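Local coordinates for importin subunit beta-1 (Saccharomyces cerevisiae, PDB 3ND2), which carries proteins into the nucleus in partnership with importin alpha, the subunit that recognises the classical nuclear localization signal of the cargo, at residues Cys473-Ile478 with Ala520-Thr525; Phe545-Leu550 with Thr578-Val583; Ser568-Gln573 with Lys608-Phe613; Pro654-Ala659 with Arg696-Ala701; Ser669-Phe674 with Ala710-Ala715. All coordinates share one frame; numbering follows the deposited sequence.

How the interactions relate
All five contacts belong to the solenoid of HEAT repeats. Interaction 2 pairs two helices of HEAT 13, whereas the others join successive repeats: 11 to 12, 13 to 14, and 15 to 16 twice. Interactions 1 and 2, with centres about 15 Å apart, touch directly: F521 CE1 lies 3.8 Å from F545 CE2, and T525 CG2 3.9 Å from A582 CB. Interaction 3 shares helix 563-586 with interaction 2 and reaches interaction 1 through L572 CD1, 3.6 Å from F521 CE2. Interactions 4 and 5, centres about 21 Å apart, both join helices 655-670 and 698-713, interaction 4 around their N-terminal starts and interaction 5 where they end.

Interaction 1 of 5, residues Cys473-Ile478 with Ala520-Thr525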
# COMPACT_ATOMS: atom_id res chain seq x y z
N CYS A 473 -10.81 3.37 -21.46
CA CYS A 473 -10.32 4.28 -22.50
C CYS A 473 -9.58 5.49 -21.94
O CYS A 473 -8.63 5.95 -22.55
CB CYS A 473 -11.44 4.73 -23.43
SG CYS A 473 -12.03 3.40 -24.46
N SER A 474 -10.00 5.99 -20.78
CA SER A 474 -9.29 7.09 -20.11
C SER A 474 -7.89 6.69 -19.68
O SER A 474 -6.92 7.38 -20.00
CB SER A 474 -10.09 7.61 -18.90
OG SER A 474 -11.19 8.41 -19.31
N TRP A 475 -7.79 5.58 -18.95
CA TRP A 475 -6.50 5.00 -18.54
C TRP A 475 -5.58 4.66 -19.72
O TRP A 475 -4.36 4.79 -19.62
CB TRP A 475 -6.73 3.77 -17.67
CG TRP A 475 -7.53 4.02 -16.38
CD1 TRP A 475 -8.73 3.45 -16.04
CD2 TRP A 475 -7.17 4.88 -15.27
NE1 TRP A 475 -9.15 3.91 -14.81
CE2 TRP A 475 -8.21 4.78 -14.31
CE3 TRP A 475 -6.08 5.71 -15.00
CZ2 TRP A 475 -8.19 5.48 -13.09
CZ3 TRP A 475 -6.05 6.42 -13.78
CH2 TRP A 475 -7.11 6.30 -12.85
N THR A 476 -6.16 4.23 -20.84
CA THR A 476 -5.43 4.00 -22.09
C THR A 476 -4.86 5.29 -22.69
O THR A 476 -3.72 5.31 -23.14
CB THR A 476 -6.31 3.30 -23.14
OG1 THR A 476 -6.58 1.98 -22.68
CG2 THR A 476 -5.63 3.23 -24.50
N ILE A 477 -5.67 6.36 -22.69
CA ILE A 477 -5.23 7.67 -23.16
C ILE A 477 -4.09 8.22 -22.31
O ILE A 477 -3.15 8.80 -22.84
CB ILE A 477 -6.42 8.67 -23.23
CG1 ILE A 477 -7.37 8.28 -24.37
CG2 ILE A 477 -5.92 10.12 -23.39
CD1 ILE A 477 -8.75 8.87 -24.28
N ILE A 478 -4.18 8.01 -20.99
CA ILE A 478 -3.09 8.33 -20.06
C ILE A 478 -1.81 7.61 -20.48
O ILE A 478 -0.78 8.25 -20.65
CB ILE A 478 -3.48 8.01 -18.59
CG1 ILE A 478 -4.55 8.99 -18.09
CG2 ILE A 478 -2.26 8.04 -17.68
CD1 ILE A 478 -5.18 8.59 -16.78
N ALA A 520 -11.89 10.14 -16.31
CA ALA A 520 -11.76 11.18 -17.31
C ALA A 520 -11.08 12.41 -16.72
O ALA A 520 -10.27 13.04 -17.39
CB ALA A 520 -13.12 11.55 -17.90
N PHE A 521 -11.40 12.75 -15.48
CA PHE A 521 -10.72 13.85 -14.81
C PHE A 521 -9.23 13.59 -14.63
O PHE A 521 -8.43 14.48 -14.89
CB PHE A 521 -11.39 14.21 -13.47
CG PHE A 521 -12.58 15.13 -13.62
CD1 PHE A 521 -12.40 16.50 -13.85
CD2 PHE A 521 -13.88 14.63 -13.55
CE1 PHE A 521 -13.49 17.34 -13.99
CE2 PHE A 521 -14.98 15.48 -13.71
CZ PHE A 521 -14.78 16.83 -13.92
N SER A 522 -8.87 12.37 -14.22
CA SER A 522 -7.45 11.98 -14.11
C SER A 522 -6.71 12.09 -15.44
O SER A 522 -5.58 12.59 -15.50
CB SER A 522 -7.29 10.56 -13.59
OG SER A 522 -8.13 10.36 -12.47
N ALA A 523 -7.35 11.60 -16.50
CA ALA A 523 -6.83 11.75 -17.84
C ALA A 523 -6.62 13.22 -18.20
O ALA A 523 -5.62 13.57 -18.81
CB ALA A 523 -7.74 11.06 -18.84
N LEU A 524 -7.55 14.08 -17.79
CA LEU A 524 -7.39 15.53 -18.00
C LEU A 524 -6.21 16.08 -17.21
O LEU A 524 -5.55 16.99 -17.67
CB LEU A 524 -8.68 16.31 -17.69
CG LEU A 524 -9.86 16.16 -18.65
CD1 LEU A 524 -11.09 16.82 -18.07
CD2 LEU A 524 -9.56 16.74 -20.04
N THR A 525 -5.94 15.51 -16.04
CA THR A 525 -4.78 15.92 -15.24
C THR A 525 -3.51 15.60 -16.02
O THR A 525 -2.62 16.44 -16.11
CB THR A 525 -4.79 15.28 -13.82
OG1 THR A 525 -6.05 15.54 -13.19
CG2 THR A 525 -3.70 15.86 -12.94
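In I478 the CG1 branch stands anti to the carbonyl carbon (chi1 -70°), and the extended chain beyond it sends CD1 across to helix 516-530. S474, one turn earlier, uses the same torsion (-76°) to bring its OG over the backbone of A520. The isoleucine thus meets A523, with I478 CG1 3.6 Å from A523 CA. I478 CD1 lies 3.7 Å from A523 N. S474 OG comes within 3.5 Å of A520 CA; this is packing, since its weak hydrogen bond goes to A470 O in its own helix. Between the two, A523 CB fits against S474 O at 3.9 Å. Small residues suit these places because the local axes, only 12° from parallel, approach to 8.6 Å. Such side-by-side stacking of the second helices of HEAT 11 and HEAT 12 is how a HEAT solenoid is built. With an alanine here in place of I478, the backbone of A523 would probably lose its apolar cover and a gap would open between the helices. At the margin, W475 CH2 approaches S522 OG obliquely at 4.2 Å, a hydroxyl already bonded to A518 O.

Interaction 2 of 5, residues Phe545-Leu550 with Thr578-Val583; sequences FVMDKL and TVLAAV
V546 faces L580 across the paired helices of HEAT 13, and its two methyl groups divide the work. CG1, anti to the carbonyl carbon (chi1 -53°), meets V579 CG1 at 3.8 Å, the two valines passing at a slant; CG2 lies farther off, 4.3 Å from L580 CB. A beta-branched residue fits this spot because it offers one methyl to each of two neighbours.

M547 starts out less directly. Its chain bends at chi2 (65°) and again at chi3, and this folding carries the thioether across the leucine at about a right angle, with SD 3.8 Å and CE 3.9 Å from L580 CD1. An unbranched, flexible side chain is what such a detour requires.

One turn beyond V546, L550 extends its CD2 to the other methyl of the same leucine, 3.8 Å from L580 CD2. L580 is therefore touched on both branches, by sulfur and methyl at CD1 and by a methyl at CD2, while its CB sits near V546. Helix 591-607 adds to the surroundings, placing F602 on L580 and L601 on L550.

The helices run roughly antiparallel, their short segments 140° apart and 9.9 Å from axis to axis. No hydrogen bond passes between the segments, which is consistent with apolar burial and van der Waals contact, rather than polar bonds, holding them together.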
# COMPACT_ATOMS: atom_id res chain seq x y z
N PHE A 545 -13.06 24.70 -18.75
CA PHE A 545 -13.99 23.64 -18.38
C PHE A 545 -14.08 23.42 -16.87
O PHE A 545 -15.18 23.35 -16.33
CB PHE A 545 -13.67 22.33 -19.10
CG PHE A 545 -14.42 21.13 -18.56
CD1 PHE A 545 -15.77 20.94 -18.85
CD2 PHE A 545 -13.78 20.18 -17.79
CE1 PHE A 545 -16.45 19.83 -18.36
CE2 PHE A 545 -14.46 19.07 -17.29
CZ PHE A 545 -15.79 18.90 -17.57
N VAL A 546 -12.93 23.33 -16.20
CA VAL A 546 -12.92 22.96 -14.78
C VAL A 546 -13.36 24.11 -13.88
O VAL A 546 -13.87 23.89 -12.78
CB VAL A 546 -11.56 22.32 -14.30
CG1 VAL A 546 -11.19 21.16 -15.19
CG2 VAL A 546 -10.43 23.32 -14.25
N MET A 547 -13.16 25.33 -14.38
CA MET A 547 -13.61 26.53 -13.69
C MET A 547 -15.13 26.59 -13.78
O MET A 547 -15.82 26.79 -12.78
CB MET A 547 -13.02 27.76 -14.35
CG MET A 547 -12.50 28.72 -13.34
SD MET A 547 -11.14 27.90 -12.52
CE MET A 547 -9.79 28.50 -13.56
N ASP A 548 -15.61 26.41 -15.01
CA ASP A 548 -17.03 26.25 -15.28
C ASP A 548 -17.68 25.16 -14.42
O ASP A 548 -18.71 25.39 -13.80
CB ASP A 548 -17.23 25.91 -16.75
CG ASP A 548 -18.63 26.17 -17.21
OD1 ASP A 548 -19.48 26.53 -16.37
OD2 ASP A 548 -18.87 26.07 -18.44
N LYS A 549 -17.07 23.97 -14.39
CA LYS A 549 -17.63 22.84 -13.67
C LYS A 549 -17.60 23.02 -12.15
O LYS A 549 -18.50 22.55 -11.47
CB LYS A 549 -16.94 21.54 -14.08
CG LYS A 549 -17.87 20.33 -14.09
CD LYS A 549 -18.63 20.20 -15.41
CE LYS A 549 -19.69 19.10 -15.33
NZ LYS A 549 -20.82 19.43 -14.40
N LEU A 550 -16.57 23.70 -11.65
CA LEU A 550 -16.45 23.99 -10.21
C LEU A 550 -17.54 24.94 -9.75
O LEU A 550 -18.16 24.72 -8.71
CB LEU A 550 -15.08 24.60 -9.87
CG LEU A 550 -14.75 24.80 -8.38
CD1 LEU A 550 -14.62 23.45 -7.62
CD2 LEU A 550 -13.49 25.62 -8.22
N THR A 578 -8.46 18.64 -8.23
CA THR A 578 -7.22 17.98 -8.65
C THR A 578 -6.69 18.46 -10.01
O THR A 578 -5.50 18.77 -10.13
CB THR A 578 -7.40 16.45 -8.68
OG1 THR A 578 -7.83 15.99 -7.39
CG2 THR A 578 -6.08 15.77 -9.03
N VAL A 579 -7.55 18.51 -11.03
CA VAL A 579 -7.20 19.09 -12.32
C VAL A 579 -6.88 20.58 -12.18
O VAL A 579 -5.91 21.06 -12.77
CB VAL A 579 -8.33 18.90 -13.40
CG1 VAL A 579 -7.88 19.43 -14.76
CG2 VAL A 579 -8.74 17.44 -13.53
N LEU A 580 -7.69 21.31 -11.41
CA LEU A 580 -7.49 22.74 -11.21
C LEU A 580 -6.12 23.05 -10.60
O LEU A 580 -5.44 23.99 -11.03
CB LEU A 580 -8.62 23.37 -10.38
CG LEU A 580 -8.56 24.88 -10.06
CD1 LEU A 580 -8.29 25.73 -11.31
CD2 LEU A 580 -9.84 25.36 -9.36
N ALA A 581 -5.72 22.27 -9.60
CA ALA A 581 -4.40 22.42 -8.99
C ALA A 581 -3.30 22.24 -10.03
O ALA A 581 -2.36 23.04 -10.07
CB ALA A 581 -4.23 21.46 -7.83
N ALA A 582 -3.44 21.22 -10.89
CA ALA A 582 -2.51 20.96 -11.99
C ALA A 582 -2.46 22.11 -13.00
O ALA A 582 -1.38 22.45 -13.48
CB ALA A 582 -2.86 19.67 -12.70
N VAL A 583 -3.62 22.68 -13.33
CA VAL A 583 -3.70 23.83 -14.24
C VAL A 583 -2.91 25.02 -13.69
O VAL A 583 -2.05 25.57 -14.37
CB VAL A 583 -5.18 24.22 -14.55
CG1 VAL A 583 -5.25 25.61 -15.20
CG2 VAL A 583 -5.85 23.18 -15.46

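Interaction 3 of 5, residues Ser568-Gln573 with Lys608-Phe613; sequences SLQELQ and KKDSAF
The ring of F613 has the amide oxygen OE1 of Q570 over one face, 3.9 Å from F613 CG and displaced toward the ring's edge; the amide and ring planes are 38° apart. Near its edge, in plane, is the backbone O of Q570, and the aliphatic part of the same glutamine packs close by, CB 3.5 Å from F613 CD2. E571 adds its CG, 3.7 Å from F613 CZ, approaching obliquely. Long chains that are apolar near the backbone and polar at the end suit a ring at the protein surface. Were Q570 exchanged for a serine, the F613 ring would probably lose the amide oxygen over its face and be freer to turn.

A separate polar link forms one turn on. The extended chain of K608 brings NZ to Q573 OE1 at 2.7 Å, nearly in line with the carbonyl (C=O...N 166°). The amide is held at both ends, since Q573 NE2 binds T553 OG1, while K608 NZ has a long, weak ion pair with E558.

This is packing between successive repeats, typical of a HEAT solenoid: the second helix of HEAT 13 meets the turn that links helices 591-607 and 611-629 of HEAT 14.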
# COMPACT_ATOMS: atom_id res chain seq x y z
N SER A 568 -21.51 11.58 -4.56
CA SER A 568 -21.14 11.89 -5.94
C SER A 568 -20.67 13.34 -6.14
O SER A 568 -19.71 13.57 -6.88
CB SER A 568 -22.34 11.59 -6.83
OG SER A 568 -21.99 11.69 -8.18
N LEU A 569 -21.34 14.30 -5.51
CA LEU A 569 -20.92 15.70 -5.57
C LEU A 569 -19.55 15.93 -4.91
O LEU A 569 -18.69 16.59 -5.49
CB LEU A 569 -21.96 16.63 -4.93
CG LEU A 569 -21.74 18.15 -5.10
CD1 LEU A 569 -22.11 18.61 -6.49
CD2 LEU A 569 -22.49 18.95 -4.05
N GLN A 570 -19.38 15.39 -3.71
CA GLN A 570 -18.12 15.47 -2.97
C GLN A 570 -16.94 15.10 -3.86
O GLN A 570 -15.94 15.82 -3.95
CB GLN A 570 -18.15 14.51 -1.77
CG GLN A 570 -18.51 15.16 -0.46
CD GLN A 570 -19.01 14.18 0.58
OE1 GLN A 570 -18.61 13.01 0.62
NE2 GLN A 570 -19.90 14.66 1.46
N GLU A 571 -17.08 13.96 -4.53
CA GLU A 571 -15.99 13.35 -5.26
C GLU A 571 -15.77 14.03 -6.60
O GLU A 571 -14.63 14.10 -7.06
CB GLU A 571 -16.22 11.85 -5.39
CG GLU A 571 -16.33 11.17 -4.01
CD GLU A 571 -16.55 9.67 -4.07
OE1 GLU A 571 -16.43 9.01 -3.00
OE2 GLU A 571 -16.83 9.14 -5.18
N LEU A 572 -16.84 14.55 -7.20
CA LEU A 572 -16.73 15.37 -8.40
C LEU A 572 -15.88 16.61 -8.12
O LEU A 572 -14.97 16.92 -8.90
CB LEU A 572 -18.11 15.74 -8.96
CG LEU A 572 -18.21 16.82 -10.07
CD1 LEU A 572 -17.47 16.43 -11.35
CD2 LEU A 572 -19.66 17.17 -10.40
N GLN A 573 -16.18 17.30 -7.02
CA GLN A 573 -15.45 18.52 -6.63
C GLN A 573 -14.00 18.20 -6.37
O GLN A 573 -13.11 18.93 -6.81
CB GLN A 573 -16.07 19.15 -5.37
CG GLN A 573 -17.42 19.80 -5.59
CD GLN A 573 -17.93 20.51 -4.34
OE1 GLN A 573 -17.91 19.95 -3.24
NE2 GLN A 573 -18.41 21.74 -4.52
N LYS A 608 -17.94 25.65 3.21
CA LYS A 608 -18.87 24.59 2.80
C LYS A 608 -18.96 23.57 3.93
O LYS A 608 -17.94 23.09 4.43
CB LYS A 608 -18.41 23.93 1.48
CG LYS A 608 -19.11 22.61 1.13
CD LYS A 608 -18.24 21.68 0.26
CE LYS A 608 -18.69 20.22 0.39
NZ LYS A 608 -18.14 19.26 -0.61
N LYS A 609 -20.19 23.26 4.35
CA LYS A 609 -20.45 22.45 5.54
C LYS A 609 -19.67 21.13 5.57
O LYS A 609 -19.11 20.75 6.60
CB LYS A 609 -21.95 22.21 5.71
CG LYS A 609 -22.42 22.19 7.16
CD LYS A 609 -23.90 22.57 7.27
CE LYS A 609 -24.11 24.08 7.20
NZ LYS A 609 -25.55 24.46 7.16
N ASP A 610 -19.62 20.44 4.42
CA ASP A 610 -18.84 19.21 4.28
C ASP A 610 -17.45 19.46 3.68
O ASP A 610 -17.03 18.78 2.74
CB ASP A 610 -19.61 18.18 3.43
CG ASP A 610 -20.94 17.80 4.05
OD1 ASP A 610 -21.95 18.49 3.75
OD2 ASP A 610 -20.98 16.81 4.81
N SER A 611 -16.74 20.43 4.26
CA SER A 611 -15.40 20.80 3.81
C SER A 611 -14.35 19.75 4.17
O SER A 611 -13.32 19.66 3.51
CB SER A 611 -14.99 22.17 4.34
OG SER A 611 -15.25 22.27 5.73
N ALA A 612 -14.63 18.96 5.21
CA ALA A 612 -13.74 17.87 5.64
C ALA A 612 -13.26 16.98 4.49
O ALA A 612 -12.08 16.65 4.41
CB ALA A 612 -14.41 17.04 6.74
N PHE A 613 -14.18 16.60 3.60
CA PHE A 613 -13.84 15.72 2.47
C PHE A 613 -12.99 16.41 1.39
O PHE A 613 -12.10 15.78 0.81
CB PHE A 613 -15.11 15.11 1.86
CG PHE A 613 -14.83 14.01 0.86
CD1 PHE A 613 -14.53 12.72 1.30
CD2 PHE A 613 -14.88 14.26 -0.51
CE1 PHE A 613 -14.27 11.70 0.38
CE2 PHE A 613 -14.63 13.24 -1.43
CZ PHE A 613 -14.32 11.97 -0.99

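Interaction 4 of 5, residues Pro654-Ala659 with Arg696-Ala701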
# COMPACT_ATOMS: atom_id res chain seq x y z
N PRO A 654 -5.44 14.08 7.84
CA PRO A 654 -4.52 14.23 6.70
C PRO A 654 -4.39 15.66 6.15
O PRO A 654 -3.49 15.93 5.35
CB PRO A 654 -5.10 13.28 5.64
CG PRO A 654 -6.50 13.05 6.03
CD PRO A 654 -6.60 13.22 7.51
N VAL A 655 -5.27 16.56 6.59
CA VAL A 655 -5.18 17.96 6.20
C VAL A 655 -3.94 18.66 6.82
O VAL A 655 -3.41 19.61 6.24
CB VAL A 655 -6.53 18.73 6.44
CG1 VAL A 655 -6.82 18.90 7.93
CG2 VAL A 655 -6.52 20.08 5.73
N SER A 656 -3.48 18.16 7.97
CA SER A 656 -2.30 18.73 8.62
C SER A 656 -1.01 18.45 7.85
O SER A 656 -0.08 19.25 7.88
CB SER A 656 -2.16 18.21 10.05
OG SER A 656 -2.04 16.81 10.07
N ILE A 657 -0.97 17.31 7.17
CA ILE A 657 0.15 16.93 6.31
C ILE A 657 0.14 17.81 5.07
O ILE A 657 1.19 18.20 4.56
CB ILE A 657 0.08 15.41 5.93
CG1 ILE A 657 0.55 14.53 7.08
CG2 ILE A 657 0.90 15.11 4.67
CD1 ILE A 657 -0.45 14.36 8.21
N THR A 658 -1.06 18.12 4.59
CA THR A 658 -1.23 18.98 3.44
C THR A 658 -0.84 20.41 3.81
O THR A 658 -0.25 21.12 2.99
CB THR A 658 -2.67 18.92 2.88
OG1 THR A 658 -3.11 17.56 2.83
CG2 THR A 658 -2.74 19.53 1.49
N ALA A 659 -1.17 20.81 5.04
CA ALA A 659 -0.89 22.15 5.56
C ALA A 659 0.61 22.40 5.71
O ALA A 659 1.10 23.48 5.38
CB ALA A 659 -1.60 22.37 6.89
N ARG A 696 1.03 9.53 12.13
CA ARG A 696 2.41 9.14 11.86
C ARG A 696 3.02 9.78 10.61
O ARG A 696 4.20 10.10 10.61
CB ARG A 696 2.57 7.62 11.84
CG ARG A 696 1.63 6.86 10.89
CD ARG A 696 2.04 5.39 10.81
NE ARG A 696 2.23 4.83 12.14
CZ ARG A 696 2.99 3.77 12.43
NH1 ARG A 696 3.65 3.13 11.47
NH2 ARG A 696 3.08 3.36 13.68
N GLU A 697 2.21 9.97 9.57
CA GLU A 697 2.67 10.55 8.30
C GLU A 697 3.18 12.00 8.44
O GLU A 697 3.76 12.55 7.49
CB GLU A 697 1.58 10.51 7.22
CG GLU A 697 1.06 9.13 6.86
CD GLU A 697 -0.39 8.92 7.27
OE1 GLU A 697 -1.29 9.52 6.63
OE2 GLU A 697 -0.64 8.13 8.22
N LEU A 698 2.96 12.59 9.61
CA LEU A 698 3.27 14.00 9.85
C LEU A 698 4.72 14.21 10.32
O LEU A 698 5.31 15.25 10.04
CB LEU A 698 2.28 14.60 10.86
CG LEU A 698 2.25 16.11 11.13
CD1 LEU A 698 1.85 16.91 9.90
CD2 LEU A 698 1.31 16.41 12.28
N LYS A 699 5.27 13.22 11.01
CA LYS A 699 6.67 13.29 11.45
C LYS A 699 7.63 13.48 10.24
O LYS A 699 8.40 14.44 10.23
CB LYS A 699 7.06 12.10 12.33
CG LYS A 699 8.42 12.23 13.02
CD LYS A 699 8.67 11.09 13.99
CE LYS A 699 10.05 11.18 14.64
NZ LYS A 699 10.42 9.91 15.38
N PRO A 700 7.57 12.57 9.24
CA PRO A 700 8.28 12.80 7.98
C PRO A 700 8.00 14.16 7.30
O PRO A 700 8.92 14.80 6.82
CB PRO A 700 7.76 11.67 7.08
CG PRO A 700 7.42 10.60 8.01
CD PRO A 700 6.86 11.28 9.22
N ALA A 701 6.73 14.57 7.27
CA ALA A 701 6.34 15.85 6.65
C ALA A 701 6.98 17.04 7.37
O ALA A 701 7.51 17.94 6.74
CB ALA A 701 4.82 15.98 6.62
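E697 meets I657 mainly through its backbone, where the chain enters the second helix of HEAT 16 beside the second helix of HEAT 15. This is the neighbour-to-neighbour packing of a HEAT solenoid, seen here in the first turns of both helices. The carbonyl O of E697 lies 3.8 Å from I657 CG1, and E697 CB lies 4.2 Å from I657 CG1. The carboxylate takes no part across the contact; it forms a salt bridge with R695, which suits a charged residue at the solvent-exposed start of the helix.

L698 follows and carries most of the packing. Its CB is 3.8 Å from I657 CD1, and the two side chains pass obliquely. CG stands anti to the backbone N (chi1 -171°), which directs the forked end toward S656. There CD1 rests 3.6 Å from the carbonyl O of S656, and CD2 lies 4.0 Å from S656 OG. That hydroxyl is hydrogen-bonded to S653 O, so an apolar neighbour probably costs it little.

P700 turns to other company, the side chains of Y746, V750 and A753 on helix 741-765, and A701 comes back to the contact. A small residue suits A701, whose CB meets only the short CG2 branch of I657. In I657, CG1 stands anti to the carbonyl carbon (chi1 -78°), and the bend at chi2 (76°) folds CD1 toward L698, leaving CG2 for the alanine. The result is a loose touch, with I657 CG2 4.5 Å from A701 CB.

Interaction 5 of 5, residues Ser669-Phe674 with Ala710-Ala715; sequences SLEEDF and ASNIGA
F674 and I713 supply the apolar part of this contact: I713 CG2 comes to the edge of the phenyl ring, near its plane, and lies 3.7 Å from CD2 of F674. A flat ring edge and a branched aliphatic group suit a buried apolar spot where two helices end. The isoleucine's first torsion (chi1 77°) turns CG2 anti to its carbonyl carbon, and F674 extends its ring with CG anti to the backbone N (-178°). E672 CG lies 3.7 Å from the carbonyl O of N712, and N712 CB 3.6 Å from the carbonyl O of E671.

N712 ND2 donates to D708 O one turn back in its own helix, and E672 OE1 forms a salt bridge with R675. Both chains are leaving a helix here, each through a residue of positive phi, E671 in one and G714 in the other; glycine adopts that conformation readily.

This is packing between neighbouring repeats of the HEAT solenoid, at the ends of helix 655-670 in HEAT 15 and helix 698-713 in HEAT 16, with F674 lying back on I663 and I666 of the former and I713 resting on R675 and S678 of helix 675-690.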
# COMPACT_ATOMS: atom_id res chain seq x y z
N SER A 669 8.47 29.77 -2.37
CA SER A 669 7.98 30.83 -3.28
C SER A 669 8.29 32.26 -2.85
O SER A 669 8.42 33.15 -3.70
CB SER A 669 6.48 30.67 -3.55
OG SER A 669 5.71 30.99 -2.41
N LEU A 670 8.38 32.50 -1.54
CA LEU A 670 8.74 33.83 -1.01
C LEU A 670 10.23 33.89 -0.71
O LEU A 670 10.84 34.98 -0.72
CB LEU A 670 7.94 34.16 0.26
CG LEU A 670 6.42 33.95 0.40
CD1 LEU A 670 6.02 33.95 1.86
CD2 LEU A 670 5.64 35.00 -0.35
N GLU A 671 10.82 32.70 -0.55
CA GLU A 671 12.06 32.42 0.23
C GLU A 671 12.66 33.41 1.23
O GLU A 671 12.92 33.03 2.38
CB GLU A 671 13.18 31.79 -0.65
CG GLU A 671 14.01 32.75 -1.49
CD GLU A 671 13.55 32.75 -2.93
OE1 GLU A 671 12.50 32.11 -3.21
OE2 GLU A 671 14.23 33.39 -3.77
N GLU A 672 12.88 34.65 0.83
CA GLU A 672 13.46 35.62 1.77
C GLU A 672 12.46 36.69 2.24
O GLU A 672 12.72 37.38 3.24
CB GLU A 672 14.77 36.19 1.23
CG GLU A 672 15.89 35.14 1.24
CD GLU A 672 17.27 35.72 1.00
OE1 GLU A 672 18.22 35.27 1.68
OE2 GLU A 672 17.41 36.63 0.15
N ASP A 673 11.32 36.80 1.56
CA ASP A 673 10.13 37.37 2.19
C ASP A 673 9.53 36.37 3.18
O ASP A 673 8.62 36.70 3.94
CB ASP A 673 9.09 37.78 1.14
CG ASP A 673 9.35 39.17 0.58
OD1 ASP A 673 10.53 39.57 0.51
OD2 ASP A 673 8.37 39.85 0.18
N PHE A 674 10.05 35.14 3.18
CA PHE A 674 9.61 34.12 4.12
C PHE A 674 10.23 34.29 5.52
O PHE A 674 9.64 33.85 6.51
CB PHE A 674 9.87 32.70 3.59
CG PHE A 674 9.39 31.63 4.51
CD1 PHE A 674 8.03 31.33 4.60
CD2 PHE A 674 10.28 30.93 5.32
CE1 PHE A 674 7.57 30.34 5.49
CE2 PHE A 674 9.83 29.95 6.21
CZ PHE A 674 8.47 29.66 6.29
N ALA A 710 15.01 26.11 6.40
CA ALA A 710 16.45 26.36 6.53
C ALA A 710 17.05 26.80 5.22
O ALA A 710 17.83 27.74 5.17
CB ALA A 710 17.17 25.11 7.02
N SER A 711 16.69 26.08 4.16
CA SER A 711 17.08 26.40 2.80
C SER A 711 16.77 27.83 2.43
O SER A 711 17.56 28.50 1.75
CB SER A 711 16.32 25.49 1.84
OG SER A 711 16.77 25.71 0.53
N ASN A 712 15.61 28.30 2.87
CA ASN A 712 15.10 29.58 2.42
C ASN A 712 15.43 30.74 3.35
O ASN A 712 15.47 31.87 2.91
CB ASN A 712 13.60 29.48 2.12
CG ASN A 712 13.32 28.69 0.84
OD1 ASN A 712 13.52 29.19 -0.29
ND2 ASN A 712 12.83 27.46 1.00
N ILE A 713 15.70 30.46 4.63
CA ILE A 713 16.05 31.55 5.55
C ILE A 713 17.56 31.68 5.80
O ILE A 713 18.02 32.68 6.36
CB ILE A 713 15.23 31.55 6.92
CG1 ILE A 713 15.74 30.48 7.89
CG2 ILE A 713 13.71 31.45 6.65
CD1 ILE A 713 15.11 30.57 9.28
N GLY A 714 18.33 30.68 5.36
CA GLY A 714 19.78 30.74 5.45
C GLY A 714 20.32 30.82 6.87
O GLY A 714 19.99 29.99 7.72
N ALA A 715 21.16 31.83 7.12
CA ALA A 715 21.88 31.96 8.38
C ALA A 715 20.97 32.29 9.57
O ALA A 715 21.35 32.06 10.71
CB ALA A 715 23.00 32.99 8.26